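Local coordinates for protein virulence factor (Pectobacterium carotovorum, PDB 2W3Y) that acts as a virulence factor of a Drosophila pathogen, is S-palmitoylated, has a new fold and binds to lipid vesicles, at residues D31-L36 with K86-Y91; N50-H55 with H175-D180; V185-R190 with F228-Y233. All blocks are in the same frame, centred on the assembly; numbering follows the deposited sequence.

Contact 1: D31-L36 with K86-Y91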
loop_
_atom_site.group_PDB
_atom_site.type_symbol
_atom_site.label_atom_id
_atom_site.label_comp_id
_atom_site.label_asym_id
_atom_site.label_seq_id
_atom_site.Cartn_x
_atom_site.Cartn_y
_atom_site.Cartn_z
ATOM N N ASP A 31 14.449 -10.597 -3.280
ATOM C CA ASP A 31 13.482 -10.344 -4.361
ATOM C C ASP A 31 12.084 -10.064 -3.803
ATOM O O ASP A 31 11.681 -10.669 -2.812
ATOM C CB ASP A 31 13.415 -11.537 -5.312
ATOM C CG ASP A 31 14.689 -11.718 -6.117
ATOM O OD1 ASP A 31 15.457 -10.740 -6.250
ATOM O OD2 ASP A 31 14.914 -12.844 -6.631
ATOM N N ILE A 32 11.356 -9.144 -4.436
ATOM C CA ILE A 32 9.981 -8.845 -4.029
ATOM C C ILE A 32 9.003 -9.422 -5.032
ATOM O O ILE A 32 9.406 -9.871 -6.109
ATOM C CB ILE A 32 9.734 -7.318 -3.778
ATOM C CG1 ILE A 32 9.843 -6.510 -5.086
ATOM C CG2 ILE A 32 10.672 -6.816 -2.646
ATOM C CD1 ILE A 32 9.290 -5.071 -4.996
ATOM N N VAL A 33 7.727 -9.440 -4.668
ATOM C CA VAL A 33 6.714 -9.984 -5.532
ATOM C C VAL A 33 6.560 -9.037 -6.732
ATOM O O VAL A 33 6.372 -7.832 -6.543
ATOM C CB VAL A 33 5.388 -10.180 -4.779
ATOM C CG1 VAL A 33 4.244 -10.554 -5.753
ATOM C CG2 VAL A 33 5.567 -11.226 -3.640
ATOM N N PRO A 34 6.687 -9.573 -7.960
ATOM C CA PRO A 34 6.594 -8.719 -9.159
ATOM C C PRO A 34 5.256 -7.981 -9.246
ATOM O O PRO A 34 4.195 -8.570 -8.989
ATOM C CB PRO A 34 6.763 -9.717 -10.313
ATOM C CG PRO A 34 7.569 -10.838 -9.686
ATOM C CD PRO A 34 6.977 -10.971 -8.317
ATOM N N GLY A 35 5.319 -6.701 -9.600
ATOM C CA GLY A 35 4.145 -5.829 -9.572
ATOM C C GLY A 35 3.053 -6.241 -10.540
ATOM O O GLY A 35 1.876 -6.074 -10.253
ATOM N N LEU A 36 3.440 -6.766 -11.700
ATOM C CA LEU A 36 2.453 -7.147 -12.692
ATOM C C LEU A 36 2.789 -8.494 -13.330
ATOM O O LEU A 36 3.884 -8.694 -13.844
ATOM C CB LEU A 36 2.296 -6.040 -13.745
ATOM C CG LEU A 36 1.372 -6.267 -14.947
ATOM C CD1 LEU A 36 -0.073 -6.427 -14.488
ATOM C CD2 LEU A 36 1.505 -5.129 -15.944
ATOM N N LYS A 86 1.500 -18.396 -8.308
ATOM C CA LYS A 86 0.120 -17.967 -8.065
ATOM C C LYS A 86 -0.116 -17.478 -6.624
ATOM O O LYS A 86 -0.813 -16.492 -6.387
ATOM C CB LYS A 86 -0.848 -19.106 -8.403
ATOM C CG LYS A 86 -1.049 -19.317 -9.875
ATOM C CD LYS A 86 -2.060 -20.438 -10.143
ATOM C CE LYS A 86 -1.994 -20.893 -11.593
ATOM N NZ LYS A 86 -2.277 -19.759 -12.503
ATOM N N GLU A 87 0.485 -18.191 -5.674
ATOM C CA GLU A 87 0.335 -17.906 -4.260
ATOM C C GLU A 87 1.062 -16.648 -3.781
ATOM O O GLU A 87 0.739 -16.119 -2.705
ATOM C CB GLU A 87 0.735 -19.134 -3.438
ATOM C CG GLU A 87 -0.339 -20.221 -3.452
ATOM C CD GLU A 87 0.146 -21.518 -2.811
ATOM O OE1 GLU A 87 -0.110 -21.727 -1.599
ATOM O OE2 GLU A 87 0.808 -22.315 -3.518
ATOM N N LYS A 88 2.011 -16.141 -4.571
ATOM C CA LYS A 88 2.563 -14.782 -4.303
ATOM C C LYS A 88 1.478 -13.681 -4.296
ATOM O O LYS A 88 1.647 -12.626 -3.674
ATOM C CB LYS A 88 3.653 -14.395 -5.321
ATOM C CG LYS A 88 4.885 -15.259 -5.293
ATOM C CD LYS A 88 5.808 -14.901 -6.466
ATOM C CE LYS A 88 6.792 -16.015 -6.782
ATOM N NZ LYS A 88 7.838 -16.151 -5.766
ATOM N N TYR A 89 0.371 -13.933 -4.987
ATOM C CA TYR A 89 -0.742 -12.988 -5.065
ATOM C C TYR A 89 -1.965 -13.416 -4.224
ATOM O O TYR A 89 -3.070 -12.933 -4.437
ATOM C CB TYR A 89 -1.104 -12.722 -6.541
ATOM C CG TYR A 89 0.114 -12.286 -7.337
ATOM C CD1 TYR A 89 0.505 -10.946 -7.364
ATOM C CD2 TYR A 89 0.892 -13.223 -8.023
ATOM C CE1 TYR A 89 1.633 -10.544 -8.078
ATOM C CE2 TYR A 89 2.042 -12.839 -8.727
ATOM C CZ TYR A 89 2.394 -11.482 -8.750
ATOM O OH TYR A 89 3.532 -11.094 -9.418
ATOM N N HIS A 90 -1.746 -14.300 -3.250
ATOM C CA HIS A 90 -2.821 -14.732 -2.354
ATOM C C HIS A 90 -2.805 -13.841 -1.134
ATOM O O HIS A 90 -1.835 -13.852 -0.365
ATOM C CB HIS A 90 -2.667 -16.210 -1.944
ATOM C CG HIS A 90 -3.113 -17.175 -2.996
ATOM N ND1 HIS A 90 -3.270 -18.525 -2.751
ATOM C CD2 HIS A 90 -3.458 -16.986 -4.293
ATOM C CE1 HIS A 90 -3.680 -19.124 -3.856
ATOM N NE2 HIS A 90 -3.801 -18.212 -4.807
ATOM N N TYR A 91 -3.884 -13.082 -0.959
ATOM C CA TYR A 91 -3.976 -12.129 0.157
ATOM C C TYR A 91 -3.690 -12.741 1.547
ATOM O O TYR A 91 -3.080 -12.095 2.414
ATOM C CB TYR A 91 -5.327 -11.435 0.173
ATOM C CG TYR A 91 -5.421 -10.422 1.282
ATOM C CD1 TYR A 91 -4.786 -9.186 1.155
ATOM C CD2 TYR A 91 -6.098 -10.706 2.472
ATOM C CE1 TYR A 91 -4.834 -8.246 2.172
ATOM C CE2 TYR A 91 -6.146 -9.756 3.509
ATOM C CZ TYR A 91 -5.510 -8.534 3.329
ATOM O OH TYR A 91 -5.529 -7.576 4.293
#

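Contact 2: N50-H55 with H175-D180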
loop_
_atom_site.group_PDB
_atom_site.type_symbol
_atom_site.label_atom_id
_atom_site.label_comp_id
_atom_site.label_asym_id
_atom_site.label_seq_id
_atom_site.Cartn_x
_atom_site.Cartn_y
_atom_site.Cartn_z
ATOM N N ASN A 50 -1.304 16.145 1.668
ATOM C CA ASN A 50 -0.901 17.520 2.020
ATOM C C ASN A 50 0.577 17.659 2.341
ATOM O O ASN A 50 1.174 16.774 2.930
ATOM C CB ASN A 50 -1.752 18.087 3.167
ATOM C CG ASN A 50 -3.227 18.132 2.833
ATOM O OD1 ASN A 50 -3.610 18.534 1.738
ATOM N ND2 ASN A 50 -4.067 17.729 3.789
ATOM N N GLU A 51 1.156 18.789 1.935
ATOM C CA GLU A 51 2.515 19.144 2.323
ATOM C C GLU A 51 2.558 19.337 3.831
ATOM O O GLU A 51 1.599 19.832 4.429
ATOM C CB GLU A 51 2.976 20.420 1.607
ATOM C CG GLU A 51 3.287 20.245 0.106
ATOM C CD GLU A 51 4.716 19.768 -0.164
ATOM O OE1 GLU A 51 5.489 19.554 0.807
ATOM O OE2 GLU A 51 5.075 19.596 -1.356
ATOM N N ALA A 52 3.659 18.905 4.429
ATOM C CA ALA A 52 3.904 19.045 5.855
ATOM C C ALA A 52 4.293 20.488 6.199
ATOM O O ALA A 52 4.933 21.153 5.391
ATOM C CB ALA A 52 5.009 18.094 6.279
ATOM N N PRO A 53 3.878 20.977 7.392
ATOM C CA PRO A 53 4.407 22.245 7.888
ATOM C C PRO A 53 5.896 22.129 8.192
ATOM O O PRO A 53 6.407 21.028 8.433
ATOM C CB PRO A 53 3.616 22.484 9.180
ATOM C CG PRO A 53 3.159 21.134 9.610
ATOM C CD PRO A 53 2.908 20.385 8.334
ATOM N N LYS A 54 6.578 23.271 8.188
ATOM C CA LYS A 54 8.040 23.321 8.304
ATOM C C LYS A 54 8.598 22.374 9.370
ATOM O O LYS A 54 9.562 21.651 9.116
ATOM C CB LYS A 54 8.521 24.767 8.527
ATOM C CG LYS A 54 8.302 25.687 7.317
ATOM C CD LYS A 54 7.166 26.743 7.503
ATOM C CE LYS A 54 5.751 26.214 7.164
ATOM N NZ LYS A 54 4.977 25.851 8.387
ATOM N N HIS A 55 7.961 22.347 10.539
ATOM C CA HIS A 55 8.427 21.530 11.668
ATOM C C HIS A 55 8.144 20.014 11.577
ATOM O O HIS A 55 8.549 19.255 12.469
ATOM C CB HIS A 55 7.891 22.093 12.991
ATOM C CG HIS A 55 6.426 21.856 13.213
ATOM N ND1 HIS A 55 5.950 20.917 14.104
ATOM C CD2 HIS A 55 5.333 22.446 12.673
ATOM C CE1 HIS A 55 4.631 20.934 14.102
ATOM N NE2 HIS A 55 4.231 21.855 13.243
ATOM N N HIS A 175 0.591 8.918 4.352
ATOM C CA HIS A 175 1.311 9.859 5.194
ATOM C C HIS A 175 0.381 11.054 5.348
ATOM O O HIS A 175 0.265 11.896 4.450
ATOM C CB HIS A 175 2.721 10.136 4.584
ATOM C CG HIS A 175 3.533 8.885 4.447
ATOM N ND1 HIS A 175 4.362 8.421 5.448
ATOM C CD2 HIS A 175 3.515 7.917 3.497
ATOM C CE1 HIS A 175 4.872 7.259 5.092
ATOM N NE2 HIS A 175 4.365 6.923 3.916
ATOM N N ASP A 176 -0.368 11.039 6.459
ATOM C CA ASP A 176 -1.457 11.980 6.709
ATOM C C ASP A 176 -0.970 13.216 7.433
ATOM O O ASP A 176 -0.447 13.116 8.533
ATOM C CB ASP A 176 -2.562 11.380 7.598
ATOM C CG ASP A 176 -3.068 10.032 7.119
ATOM O OD1 ASP A 176 -2.893 9.682 5.934
ATOM O OD2 ASP A 176 -3.638 9.322 7.968
ATOM N N LEU A 177 -1.190 14.375 6.817
ATOM C CA LEU A 177 -0.915 15.678 7.448
ATOM C C LEU A 177 -2.208 16.453 7.525
ATOM O O LEU A 177 -2.552 17.186 6.609
ATOM C CB LEU A 177 0.162 16.446 6.661
ATOM C CG LEU A 177 1.403 15.603 6.918
ATOM C CD1 LEU A 177 2.027 14.990 5.664
ATOM C CD2 LEU A 177 2.380 16.252 7.903
ATOM N N PHE A 178 -2.936 16.238 8.613
ATOM C CA PHE A 178 -4.269 16.770 8.798
ATOM C C PHE A 178 -4.327 17.504 10.131
ATOM O O PHE A 178 -3.528 17.233 11.040
ATOM C CB PHE A 178 -5.305 15.627 8.861
ATOM C CG PHE A 178 -5.490 14.871 7.566
ATOM C CD1 PHE A 178 -5.697 15.548 6.355
ATOM C CD2 PHE A 178 -5.499 13.480 7.564
ATOM C CE1 PHE A 178 -5.885 14.848 5.157
ATOM C CE2 PHE A 178 -5.690 12.769 6.373
ATOM C CZ PHE A 178 -5.877 13.460 5.168
ATOM N N GLN A 179 -5.312 18.384 10.262
ATOM C CA GLN A 179 -5.568 19.112 11.507
ATOM C C GLN A 179 -6.353 18.295 12.528
ATOM O O GLN A 179 -7.394 17.700 12.190
ATOM C CB GLN A 179 -6.363 20.377 11.210
ATOM C CG GLN A 179 -5.580 21.513 10.624
ATOM C CD GLN A 179 -6.489 22.653 10.208
ATOM O OE1 GLN A 179 -6.982 23.404 11.047
ATOM N NE2 GLN A 179 -6.734 22.772 8.907
ATOM N N ASP A 180 -5.877 18.274 13.773
ATOM C CA ASP A 180 -6.709 17.821 14.903
ATOM C C ASP A 180 -7.839 18.827 15.201
ATOM O O ASP A 180 -7.971 19.838 14.505
ATOM C CB ASP A 180 -5.868 17.464 16.152
ATOM C CG ASP A 180 -5.187 18.681 16.824
ATOM O OD1 ASP A 180 -5.659 19.834 16.708
ATOM O OD2 ASP A 180 -4.161 18.452 17.505
#

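Contact 3: V185-R190 with F228-Y233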
loop_
_atom_site.group_PDB
_atom_site.type_symbol
_atom_site.label_atom_id
_atom_site.label_comp_id
_atom_site.label_asym_id
_atom_site.label_seq_id
_atom_site.Cartn_x
_atom_site.Cartn_y
_atom_site.Cartn_z
ATOM N N VAL A 185 -1.749 20.618 13.137
ATOM C CA VAL A 185 -1.408 19.546 12.191
ATOM C C VAL A 185 -0.661 18.410 12.875
ATOM O O VAL A 185 0.294 18.639 13.632
ATOM C CB VAL A 185 -0.580 20.074 10.996
ATOM C CG1 VAL A 185 -0.178 18.926 10.050
ATOM C CG2 VAL A 185 -1.368 21.116 10.224
ATOM N N PHE A 186 -1.099 17.181 12.602
ATOM C CA PHE A 186 -0.382 16.001 13.032
ATOM C C PHE A 186 0.108 15.189 11.824
ATOM O O PHE A 186 -0.430 15.306 10.704
ATOM C CB PHE A 186 -1.248 15.133 13.963
ATOM C CG PHE A 186 -2.510 14.623 13.317
ATOM C CD1 PHE A 186 -2.488 13.481 12.517
ATOM C CD2 PHE A 186 -3.717 15.297 13.490
ATOM C CE1 PHE A 186 -3.644 13.013 11.918
ATOM C CE2 PHE A 186 -4.890 14.835 12.888
ATOM C CZ PHE A 186 -4.843 13.687 12.094
ATOM N N TYR A 187 1.136 14.383 12.063
ATOM C CA TYR A 187 1.596 13.405 11.087
ATOM C C TYR A 187 1.237 11.980 11.540
ATOM O O TYR A 187 1.668 11.527 12.611
ATOM C CB TYR A 187 3.097 13.597 10.795
ATOM C CG TYR A 187 3.739 12.513 9.961
ATOM C CD1 TYR A 187 3.174 12.089 8.747
ATOM C CD2 TYR A 187 4.925 11.909 10.387
ATOM C CE1 TYR A 187 3.781 11.087 7.990
ATOM C CE2 TYR A 187 5.534 10.920 9.641
ATOM C CZ TYR A 187 4.962 10.509 8.445
ATOM O OH TYR A 187 5.576 9.521 7.703
ATOM N N LYS A 188 0.409 11.296 10.736
ATOM C CA LYS A 188 0.098 9.884 10.962
ATOM C C LYS A 188 0.594 9.028 9.791
ATOM O O LYS A 188 0.047 9.116 8.689
ATOM C CB LYS A 188 -1.413 9.682 11.180
ATOM C CG LYS A 188 -1.818 8.258 11.596
ATOM C CD LYS A 188 -3.340 8.021 11.499
ATOM C CE LYS A 188 -4.130 8.854 12.511
ATOM N NZ LYS A 188 -3.725 8.599 13.934
ATOM N N PRO A 189 1.672 8.241 10.003
ATOM C CA PRO A 189 2.060 7.286 8.969
ATOM C C PRO A 189 1.391 5.914 9.133
ATOM O O PRO A 189 1.482 5.308 10.208
ATOM C CB PRO A 189 3.572 7.172 9.146
ATOM C CG PRO A 189 3.820 7.468 10.613
ATOM C CD PRO A 189 2.623 8.249 11.138
ATOM N N ARG A 190 0.735 5.435 8.073
ATOM C CA ARG A 190 0.063 4.104 8.100
ATOM C C ARG A 190 0.628 3.120 7.062
ATOM O O ARG A 190 0.930 3.521 5.922
ATOM C CB ARG A 190 -1.442 4.257 7.852
ATOM C CG ARG A 190 -2.223 5.009 8.915
ATOM C CD ARG A 190 -3.704 5.195 8.487
ATOM N NE ARG A 190 -3.918 6.345 7.583
ATOM C CZ ARG A 190 -4.934 6.463 6.717
ATOM N NH1 ARG A 190 -5.850 5.501 6.625
ATOM N NH2 ARG A 190 -5.042 7.544 5.934
ATOM N N PHE A 228 2.321 3.506 12.232
ATOM C CA PHE A 228 3.691 3.387 12.724
ATOM C C PHE A 228 3.968 4.259 13.950
ATOM O O PHE A 228 3.481 5.375 14.050
ATOM C CB PHE A 228 4.728 3.676 11.630
ATOM C CG PHE A 228 6.154 3.460 12.080
ATOM C CD1 PHE A 228 6.617 2.183 12.373
ATOM C CD2 PHE A 228 7.030 4.539 12.216
ATOM C CE1 PHE A 228 7.924 1.977 12.793
ATOM C CE2 PHE A 228 8.340 4.338 12.629
ATOM C CZ PHE A 228 8.788 3.070 12.918
ATOM N N ARG A 229 4.771 3.717 14.865
ATOM C CA ARG A 229 5.173 4.399 16.090
ATOM C C ARG A 229 6.278 5.410 15.793
ATOM O O ARG A 229 7.419 5.255 16.246
ATOM C CB ARG A 229 5.651 3.374 17.122
ATOM C CG ARG A 229 4.592 2.402 17.577
ATOM C CD ARG A 229 4.962 1.806 18.918
ATOM N NE ARG A 229 5.481 0.455 18.806
ATOM C CZ ARG A 229 6.224 -0.146 19.731
ATOM N NH1 ARG A 229 6.576 0.486 20.839
ATOM N NH2 ARG A 229 6.635 -1.383 19.526
ATOM N N ILE A 230 5.935 6.447 15.033
ATOM C CA ILE A 230 6.920 7.447 14.583
ATOM C C ILE A 230 7.484 8.303 15.736
ATOM O O ILE A 230 8.661 8.698 15.714
ATOM C CB ILE A 230 6.340 8.336 13.428
ATOM C CG1 ILE A 230 7.438 9.140 12.726
ATOM C CG2 ILE A 230 5.194 9.227 13.918
ATOM C CD1 ILE A 230 8.395 8.309 11.876
ATOM N N GLU A 231 6.634 8.559 16.730
ATOM C CA GLU A 231 6.975 9.328 17.936
ATOM C C GLU A 231 8.055 8.631 18.761
ATOM O O GLU A 231 9.042 9.264 19.149
ATOM C CB GLU A 231 5.733 9.557 18.803
ATOM C CG GLU A 231 4.595 10.346 18.130
ATOM C CD GLU A 231 3.704 9.495 17.207
ATOM O OE1 GLU A 231 2.899 10.105 16.467
ATOM O OE2 GLU A 231 3.811 8.237 17.208
ATOM N N GLU A 232 7.866 7.332 18.997
ATOM C CA GLU A 232 8.838 6.491 19.680
ATOM C C GLU A 232 10.117 6.277 18.876
ATOM O O GLU A 232 11.190 6.158 19.461
ATOM C CB GLU A 232 8.232 5.140 20.045
ATOM C CG GLU A 232 7.255 5.210 21.201
ATOM C CD GLU A 232 6.279 4.047 21.228
ATOM O OE1 GLU A 232 6.686 2.938 21.650
ATOM O OE2 GLU A 232 5.102 4.251 20.838
ATOM N N TYR A 233 10.006 6.228 17.546
ATOM C CA TYR A 233 11.181 6.080 16.684
ATOM C C TYR A 233 12.138 7.282 16.824
ATOM O O TYR A 233 13.359 7.120 16.787
ATOM C CB TYR A 233 10.767 5.862 15.215
ATOM C CG TYR A 233 11.928 5.727 14.253
ATOM C CD1 TYR A 233 12.512 4.488 13.999
ATOM C CD2 TYR A 233 12.450 6.849 13.605
ATOM C CE1 TYR A 233 13.603 4.373 13.111
ATOM C CE2 TYR A 233 13.519 6.752 12.734
ATOM C CZ TYR A 233 14.092 5.512 12.484
ATOM O OH TYR A 233 15.148 5.433 11.607
HETATM O O HOH W 1 0.906 9.122 14.674
HETATM O O HOH W 2 3.603 12.055 14.701
#

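Contact 1: D31-L36 with K86-Y91
Val33 carries CG1 anti to its backbone N (chi1 171°), and Tyr89 carries CG anti to its carbonyl carbon (chi1 -54°). With these settings the methyl and the phenol ring meet between two loops. CG1 of Val33 lies 3.5 Å from CE1 of Tyr89. CZ of the ring is almost as near and CD1 is farther off, so the methyl sits by the hydroxyl-bearing half. It approaches the ring at a slant. The two side chains slide past each other in opposite directions, and the tyrosine reaches beyond Val33 to the next residue.

There OH of Tyr89 donates a hydrogen bond of 2.6 Å to O of Pro34. The acceptor lies at the edge of the ring, in its plane. The bond is bent at the carbonyl, with a C=O...donor angle of 129°. The proline side chain crosses the tyrosine at about a right angle. Its CB and CD are each 3.6 Å from OH of Tyr89. Pro34 thus supplies both the acceptor and the ring carbons that lie beside the hydroxyl.

Lys88 adds the base of its side chain. Its CB is 3.9 Å from CG1 of Val33, and CG2 of the same valine is only slightly farther away. The amine turns to another partner, OD1 of Asn79.

The backbone of Val33 is tied to two elements: its N to Ser75 of helix 57-81, and its O to the hydroxyl of Tyr44 on strand 40-49. The Tyr89 side chain also touches Val42 of strand 40-49 and Leu169 of strand 166-179. The contact therefore joins the loop before strand 36-37 to the loop linking helices 57-81 and 91-105, and both pack against the large mixed sheet.

Contact 2: N50-H55 with H175-D180
Asn50 and Leu177 meet where two neighbouring strands of the large mixed sheet run out. Strand 40-49 lies parallel to strand 166-179. Segment 50-55 is the loop that leaves strand 40-49 for helix 57-81, and it passes the last part of its neighbour.

The polar part is one hydrogen bond from a side chain to the backbone. ND2 of Asn50 donates to O of Leu177 over 3.2 Å, and the N-H...acceptor angle of 164° is fairly straight. The acceptor lies close to the plane of the amide. Seen from the carbonyl, the donor is tilted out of the peptide plane. Asn50 has CG anti to its carbonyl carbon (chi1 -60°), which points CG toward strand 166-179. ND2 has a stronger partner outside these two segments, O of Val269. One amide nitrogen therefore links the loop, the strand and the C-terminal part of the chain.

The apolar part centres on Leu177. Its CD2 packs 3.6 Å from CB of Ala52 and 4.2 Å from CD of Pro53. Its CD1 lies 3.4 Å from the backbone O of Asn50, an oxygen that accepts a hydrogen bond from Gln48. Val60 of helix 57-81 also touches the leucine, which is buried between sheet, loop and helix.

The aromatic part is small. The amide plane of Asn50 and the ring plane of Phe178 stand 84° apart. Tyr275 meets the same ring edge-to-face. ND2 of Asn50 comes obliquely to within 3.7 Å of CE1 of Phe178.

Contact 3: V185-R190 with F228-Y233
Tyr187 and Glu231 are joined through water, with the backbone O of Tyr187 as the shared acceptor. One water donates to O of Tyr187 over 2.9 Å and to OE1 of Glu231 over 2.7 Å. A second water lies within bonding distance of both oxygens, but other acceptors compete for its protons. The carboxylate oxygen itself stays 4.3 Å from O of Tyr187, so the link is indirect.

A direct backbone bond lies farther along. N of Phe228 donates to O of Pro189 over 2.8 Å, with an N-H...acceptor angle of 160°. It belongs to the antiparallel pairing of strands 185-198 and 214-228.

Between these polar links is a buried apolar patch. CG of Pro189 rests 3.9 Å from CB of Ile230 and 4.0 Å from CB of Phe228. CG2 of Ile230 faces the proline ring too. Ile230 has CG1 anti to its backbone N (chi1 -166°), and this branch reaches 4.0 Å from CE2 of Tyr187, approaching the ring obliquely. CD of Pro189 lies over the centre of one face of Tyr187. Pro189, Tyr187 and Ile230 each touch the other two. OH of Tyr187 bonds to His175 of the adjoining strand, and Gln59 of helix 57-81 touches both Tyr187 and Ile230.

Arg229 forms a salt bridge from NH1 to OE1 of Glu232, one turn along. It is the centre of an inverse gamma turn and the N-cap residue of helix 230-235. The arrangement is a strand-to-helix transition: the antiparallel pair ends, the chain turns, and the first helical residues pack back on the neighbouring strand.

How the contacts relate
Contacts 2 and 3 are neighbours, with centres about 11 Å apart. They share the antiparallel pair of strands 166-179 and 185-198, where N of Phe186 probably bonds to O of Phe178 over 2.9 Å. The bond between Tyr187 and His175 also ties contact 3 to contact 2. Contact 1 lies on the other side of the chain's centre. Its centre is about 33 Å from that of contact 2 and about 28 Å from that of contact 3. Strands 40-49 and 166-179 connect the two regions, as does helix 57-81, which touches all three contacts. The bound palmitic acid lies about 14 Å from the Tyr89 side chain of contact 1.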